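PDB 3FDG: dipeptidase AC. Metallo peptidase. MEROPS family M19, which probably hydrolyses dipeptides as a metal-dependent enzyme, and holds a pair of metal ions at one end of a TIM barrel. Local coordinates for residues 6-11 and 343-348; 55-60 and 92-97. One frame throughout, in Å; residues are numbered along the deposited sequence.

Contact 1 of 2, residues 6-11 and 343-348; sequences PVFDGH and ENWYGL. With MG (magnesium ion), chain E.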
loop_
_atom_site.group_PDB
_atom_site.type_symbol
_atom_site.label_atom_id
_atom_site.label_comp_id
_atom_site.label_asym_id
_atom_site.label_seq_id
_atom_site.Cartn_x
_atom_site.Cartn_y
_atom_site.Cartn_z
ATOM N N PRO B 6 8.154 24.800 18.381
ATOM C CA PRO B 6 7.787 23.439 17.907
ATOM C C PRO B 6 8.900 22.843 17.053
ATOM O O PRO B 6 9.523 23.581 16.310
ATOM C CB PRO B 6 6.513 23.658 17.079
ATOM C CG PRO B 6 5.936 24.966 17.560
ATOM C CD PRO B 6 7.095 25.798 18.087
ATOM N N VAL B 7 9.167 21.536 17.207
ATOM C CA VAL B 7 10.230 20.889 16.465
ATOM C C VAL B 7 9.612 19.936 15.463
ATOM O O VAL B 7 8.750 19.112 15.822
ATOM C CB VAL B 7 11.259 20.141 17.392
ATOM C CG1 VAL B 7 12.296 19.257 16.585
ATOM C CG2 VAL B 7 12.034 21.154 18.275
ATOM N N PHE B 8 10.105 20.001 14.222
ATOM C CA PHE B 8 9.841 19.011 13.213
ATOM C C PHE B 8 11.131 18.222 13.007
ATOM O O PHE B 8 12.196 18.790 12.794
ATOM C CB PHE B 8 9.444 19.634 11.841
ATOM C CG PHE B 8 8.976 18.595 10.847
ATOM C CD1 PHE B 8 7.643 18.144 10.873
ATOM C CD2 PHE B 8 9.878 17.988 9.955
ATOM C CE1 PHE B 8 7.196 17.113 9.980
ATOM C CE2 PHE B 8 9.449 16.989 9.084
ATOM C CZ PHE B 8 8.110 16.554 9.079
ATOM N N ASP B 9 11.006 16.906 13.098
ATOM C CA ASP B 9 12.166 16.074 13.277
ATOM C C ASP B 9 12.384 15.159 12.076
ATOM O O ASP B 9 11.419 14.626 11.462
ATOM C CB ASP B 9 11.988 15.196 14.515
ATOM C CG ASP B 9 13.201 14.342 14.730
ATOM O OD1 ASP B 9 14.250 14.966 14.980
ATOM O OD2 ASP B 9 13.106 13.111 14.587
ATOM N N GLY B 10 13.651 14.891 11.802
ATOM C CA GLY B 10 14.014 14.125 10.640
ATOM C C GLY B 10 13.868 12.615 10.668
ATOM O O GLY B 10 13.857 12.011 9.601
ATOM N N HIS B 11 13.747 11.987 11.840
ATOM C CA HIS B 11 13.747 10.524 11.813
ATOM C C HIS B 11 13.410 9.987 13.169
ATOM O O HIS B 11 14.142 10.284 14.127
ATOM C CB HIS B 11 15.179 9.951 11.453
ATOM C CG HIS B 11 15.205 8.455 11.308
ATOM N ND1 HIS B 11 14.924 7.829 10.108
ATOM C CD2 HIS B 11 15.450 7.465 12.210
ATOM C CE1 HIS B 11 14.974 6.511 10.276
ATOM N NE2 HIS B 11 15.303 6.266 11.547
ATOM N N GLU B 343 11.745 25.293 10.362
ATOM C CA GLU B 343 11.508 25.997 9.091
ATOM C C GLU B 343 12.385 25.414 8.037
ATOM O O GLU B 343 11.975 25.373 6.869
ATOM C CB GLU B 343 11.757 27.536 9.158
ATOM C CG GLU B 343 10.799 28.284 10.113
ATOM C CD GLU B 343 11.086 29.833 10.229
ATOM O OE1 GLU B 343 12.261 30.261 9.999
ATOM O OE2 GLU B 343 10.136 30.616 10.571
ATOM N N ASN B 344 13.598 24.968 8.413
ATOM C CA ASN B 344 14.506 24.385 7.391
ATOM C C ASN B 344 13.947 23.092 6.801
ATOM O O ASN B 344 13.997 22.897 5.605
ATOM C CB ASN B 344 15.921 24.129 7.939
ATOM C CG ASN B 344 16.733 25.436 8.074
ATOM O OD1 ASN B 344 16.338 26.492 7.504
ATOM N ND2 ASN B 344 17.870 25.368 8.775
ATOM N N TRP B 345 13.383 22.231 7.629
ATOM C CA TRP B 345 12.687 21.050 7.055
ATOM C C TRP B 345 11.518 21.448 6.147
ATOM O O TRP B 345 11.344 20.834 5.124
ATOM C CB TRP B 345 12.160 20.058 8.107
ATOM C CG TRP B 345 13.175 19.066 8.548
ATOM C CD1 TRP B 345 13.691 18.925 9.830
ATOM C CD2 TRP B 345 13.886 18.110 7.719
ATOM N NE1 TRP B 345 14.652 17.939 9.858
ATOM C CE2 TRP B 345 14.808 17.428 8.581
ATOM C CE3 TRP B 345 13.831 17.765 6.348
ATOM C CZ2 TRP B 345 15.644 16.409 8.128
ATOM C CZ3 TRP B 345 14.689 16.755 5.881
ATOM C CH2 TRP B 345 15.579 16.076 6.780
ATOM N N TYR B 346 10.714 22.426 6.546
ATOM C CA TYR B 346 9.550 22.729 5.724
ATOM C C TYR B 346 10.022 23.239 4.381
ATOM O O TYR B 346 9.435 22.908 3.383
ATOM C CB TYR B 346 8.669 23.776 6.370
ATOM C CG TYR B 346 8.085 23.309 7.652
ATOM C CD1 TYR B 346 8.089 21.956 7.969
ATOM C CD2 TYR B 346 7.454 24.209 8.528
ATOM C CE1 TYR B 346 7.520 21.500 9.194
ATOM C CE2 TYR B 346 6.881 23.764 9.764
ATOM C CZ TYR B 346 6.912 22.393 10.046
ATOM O OH TYR B 346 6.395 21.923 11.231
ATOM N N GLY B 347 11.032 24.104 4.383
ATOM C CA GLY B 347 11.589 24.534 3.136
ATOM C C GLY B 347 12.111 23.404 2.293
ATOM O O GLY B 347 11.957 23.406 1.077
ATOM N N LEU B 348 12.829 22.460 2.915
ATOM C CA LEU B 348 13.380 21.321 2.189
ATOM C C LEU B 348 12.220 20.527 1.533
ATOM O O LEU B 348 12.288 20.107 0.358
ATOM C CB LEU B 348 14.243 20.435 3.186
ATOM C CG LEU B 348 14.574 19.236 2.303
ATOM C CD1 LEU B 348 15.795 19.222 1.540
ATOM C CD2 LEU B 348 13.858 17.884 2.444
HETATM MG MG MG E . 15.430 4.196 12.158
HETATM O O HOH W 1 16.033 2.278 12.574
#
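The Phe8 ring meets Trp345 on one flank and Tyr346 on another, at roughly a right angle round it, and the three aromatics form a cluster joining strand 7-9 to helix 334-353. With CG anti to the backbone N (chi1 -172°), the Phe8 ring lies alongside the helix and touches it through CD2 and CG, not through its far end. Its edge is turned to the face of the Trp345 five-membered ring in an offset edge-to-face stack, planes at 63°, and Phe8 CD2 rests 3.6 Å from Trp345 CB. Tyr346 meets the same phenyl ring by its own edge, again offset: Tyr346 CE1 lies 3.6 Å from Phe8 CG, while OH continues past to a hydrogen bond with His125. Trp345 CD1 is 3.3 Å from Phe8 O, and Trp345 CZ2 packs 3.8 Å from Gly10 CA. No hydrogen bond crosses the contact, and Trp345 NE1 donates to Met301 O. In the TIM barrel this strand runs parallel to strand 48-56, and its far end leads into the metal site. Where the chain turns at Gly10, Asp9 closes an Asx turn, OD2 accepting from His11 N at 3.0 Å from above the carboxylate plane; Ser303 OG hydrogen-bonds to the same oxygen. Beyond the turn, His11 NE2 binds a magnesium ion at 2.2 Å, together with Asp13, Glu137 and water.

Contact 2 of 2, residues 55-60 and 92-97; sequences IYVPSP and PVALAM
Ile55 lays its CG2 branch on the helix at Ala94, 3.6 Å from the Ala94 CA and nearly as close to its CB. The same methyl reaches Met97 CB at 3.9 Å, and the two longer chains slide past each other in opposite directions. At Tyr56 the backbone does the touching: Met97 runs out extended at chi2 (175°), which carries SD to 3.1 Å from Tyr56 O, a close sulfur-oxygen contact and not a hydrogen bond; the bend at chi3 (84°) then places CE near the same oxygen and Tyr56 N. That nitrogen is buried with no hydrogen-bond partner in the model. The Tyr56 side chain leaves on the side away from the helix, toward Asp13 and Glu137 of the metal site. Val57 sends CG2 to the helix, 4.0 Å from Val93 CG1 and near Ala94, while its CG1 lies alongside Val93. An alanine here, without either branch, is likely to open a gap beside Val93 CG1 and Ala94. Pro58 brings CD to 3.9 Å from the same Val93 methyl. The contact is thus strand-on-helix packing of a TIM barrel, an apolar seam between the C-terminal end of strand 48-56, with the loop that follows, and outer helix 87-108. The parallel neighbour strand 130-137 flanks it, bonding to Ile55; helix 14-20 touches Pro58 and Val93, helix 147-155 lies against Ala94, and Gln91 of the second subunit packs on Pro92 and Leu95.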
loop_
_atom_site.group_PDB
_atom_site.type_symbol
_atom_site.label_atom_id
_atom_site.label_comp_id
_atom_site.label_asym_id
_atom_site.label_seq_id
_atom_site.Cartn_x
_atom_site.Cartn_y
_atom_site.Cartn_z
ATOM N N ILE B 55 9.511 3.460 8.539
ATOM C CA ILE B 55 9.207 2.056 8.339
ATOM C C ILE B 55 10.594 1.431 8.132
ATOM O O ILE B 55 11.296 1.668 7.147
ATOM C CB ILE B 55 8.319 1.792 7.126
ATOM C CG1 ILE B 55 6.916 2.448 7.296
ATOM C CG2 ILE B 55 8.197 0.266 6.894
ATOM C CD1 ILE B 55 6.145 2.582 5.999
ATOM N N TYR B 56 10.981 0.599 9.083
ATOM C CA TYR B 56 12.305 0.077 9.070
ATOM C C TYR B 56 12.158 -1.413 9.354
ATOM O O TYR B 56 11.610 -1.756 10.406
ATOM C CB TYR B 56 13.106 0.718 10.190
ATOM C CG TYR B 56 14.257 -0.147 10.618
ATOM C CD1 TYR B 56 15.285 -0.429 9.712
ATOM C CD2 TYR B 56 14.291 -0.717 11.900
ATOM C CE1 TYR B 56 16.354 -1.252 10.060
ATOM C CE2 TYR B 56 15.376 -1.548 12.285
ATOM C CZ TYR B 56 16.388 -1.795 11.336
ATOM O OH TYR B 56 17.444 -2.610 11.622
ATOM N N VAL B 57 12.673 -2.265 8.464
ATOM C CA VAL B 57 12.508 -3.740 8.663
ATOM C C VAL B 57 13.694 -4.299 9.472
ATOM O O VAL B 57 14.814 -4.321 9.001
ATOM C CB VAL B 57 12.345 -4.445 7.295
ATOM C CG1 VAL B 57 12.349 -6.000 7.431
ATOM C CG2 VAL B 57 11.079 -3.915 6.587
ATOM N N PRO B 58 13.458 -4.733 10.730
ATOM C CA PRO B 58 14.656 -5.137 11.462
ATOM C C PRO B 58 15.309 -6.489 11.026
ATOM O O PRO B 58 14.654 -7.386 10.511
ATOM C CB PRO B 58 14.189 -5.223 12.927
ATOM C CG PRO B 58 12.640 -5.178 12.868
ATOM C CD PRO B 58 12.205 -5.051 11.426
ATOM N N SER B 59 16.613 -6.575 11.239
ATOM C CA SER B 59 17.361 -7.832 11.164
ATOM C C SER B 59 17.237 -8.634 12.489
ATOM O O SER B 59 16.838 -8.080 13.529
ATOM C CB SER B 59 18.842 -7.502 10.887
ATOM O OG SER B 59 18.983 -7.175 9.521
ATOM N N PRO B 60 17.585 -9.950 12.451
ATOM C CA PRO B 60 17.544 -10.819 13.647
ATOM C C PRO B 60 18.816 -10.722 14.438
ATOM O O PRO B 60 19.156 -9.638 14.928
ATOM C CB PRO B 60 17.458 -12.224 13.055
ATOM C CG PRO B 60 17.218 -12.063 11.612
ATOM C CD PRO B 60 17.787 -10.736 11.227
ATOM N N PRO B 92 5.667 -8.083 4.271
ATOM C CA PRO B 92 4.699 -8.163 5.394
ATOM C C PRO B 92 5.059 -7.225 6.568
ATOM O O PRO B 92 4.160 -6.659 7.222
ATOM C CB PRO B 92 4.813 -9.648 5.854
ATOM C CG PRO B 92 5.240 -10.359 4.596
ATOM C CD PRO B 92 6.191 -9.406 3.901
ATOM N N VAL B 93 6.359 -7.098 6.856
ATOM C CA VAL B 93 6.831 -6.273 7.968
ATOM C C VAL B 93 6.618 -4.809 7.630
ATOM O O VAL B 93 6.109 -4.063 8.458
ATOM C CB VAL B 93 8.339 -6.577 8.353
ATOM C CG1 VAL B 93 8.814 -5.604 9.481
ATOM C CG2 VAL B 93 8.477 -8.056 8.747
ATOM N N ALA B 94 6.952 -4.398 6.409
ATOM C CA ALA B 94 6.752 -2.962 6.037
ATOM C C ALA B 94 5.282 -2.631 5.976
ATOM O O ALA B 94 4.884 -1.537 6.343
ATOM C CB ALA B 94 7.404 -2.636 4.732
ATOM N N LEU B 95 4.446 -3.566 5.510
ATOM C CA LEU B 95 3.001 -3.326 5.576
ATOM C C LEU B 95 2.452 -3.271 6.980
ATOM O O LEU B 95 1.589 -2.440 7.242
ATOM C CB LEU B 95 2.215 -4.364 4.789
ATOM C CG LEU B 95 2.247 -4.353 3.276
ATOM C CD1 LEU B 95 1.364 -5.510 2.829
ATOM C CD2 LEU B 95 1.696 -3.057 2.698
ATOM N N ALA B 96 2.937 -4.114 7.872
ATOM C CA ALA B 96 2.565 -4.006 9.290
ATOM C C ALA B 96 2.830 -2.603 9.838
ATOM O O ALA B 96 1.956 -1.998 10.471
ATOM C CB ALA B 96 3.283 -5.069 10.121
ATOM N N MET B 97 4.044 -2.102 9.628
ATOM C CA MET B 97 4.430 -0.761 10.110
ATOM C C MET B 97 3.665 0.362 9.443
ATOM O O MET B 97 3.170 1.246 10.140
ATOM C CB MET B 97 5.966 -0.579 10.001
ATOM C CG MET B 97 6.667 -1.626 10.915
ATOM S SD MET B 97 8.511 -1.627 10.768
ATOM C CE MET B 97 8.860 -0.386 11.846
#

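How the contacts relate
Both contacts join a helix to the same parallel sheet, since strands 7-9 and 48-56 are neighbours in it, yet they lie about 25 Å apart, centre to centre, on opposite sides of the chain's centre. Contact 1 is the more central, all its touching residues buried; contact 2 lies farther out, with Val93 and Pro58 partly exposed and the second subunit close by. Aromatic stacking dominates the first, aliphatic and thioether packing the second, and neither is crossed by a hydrogen bond. Along the chain, contact 2 nests inside the loop that contact 1 closes. Both lead to the metal site: past the corner at Gly10, His11 is a ligand, and Tyr56 is a neighbour.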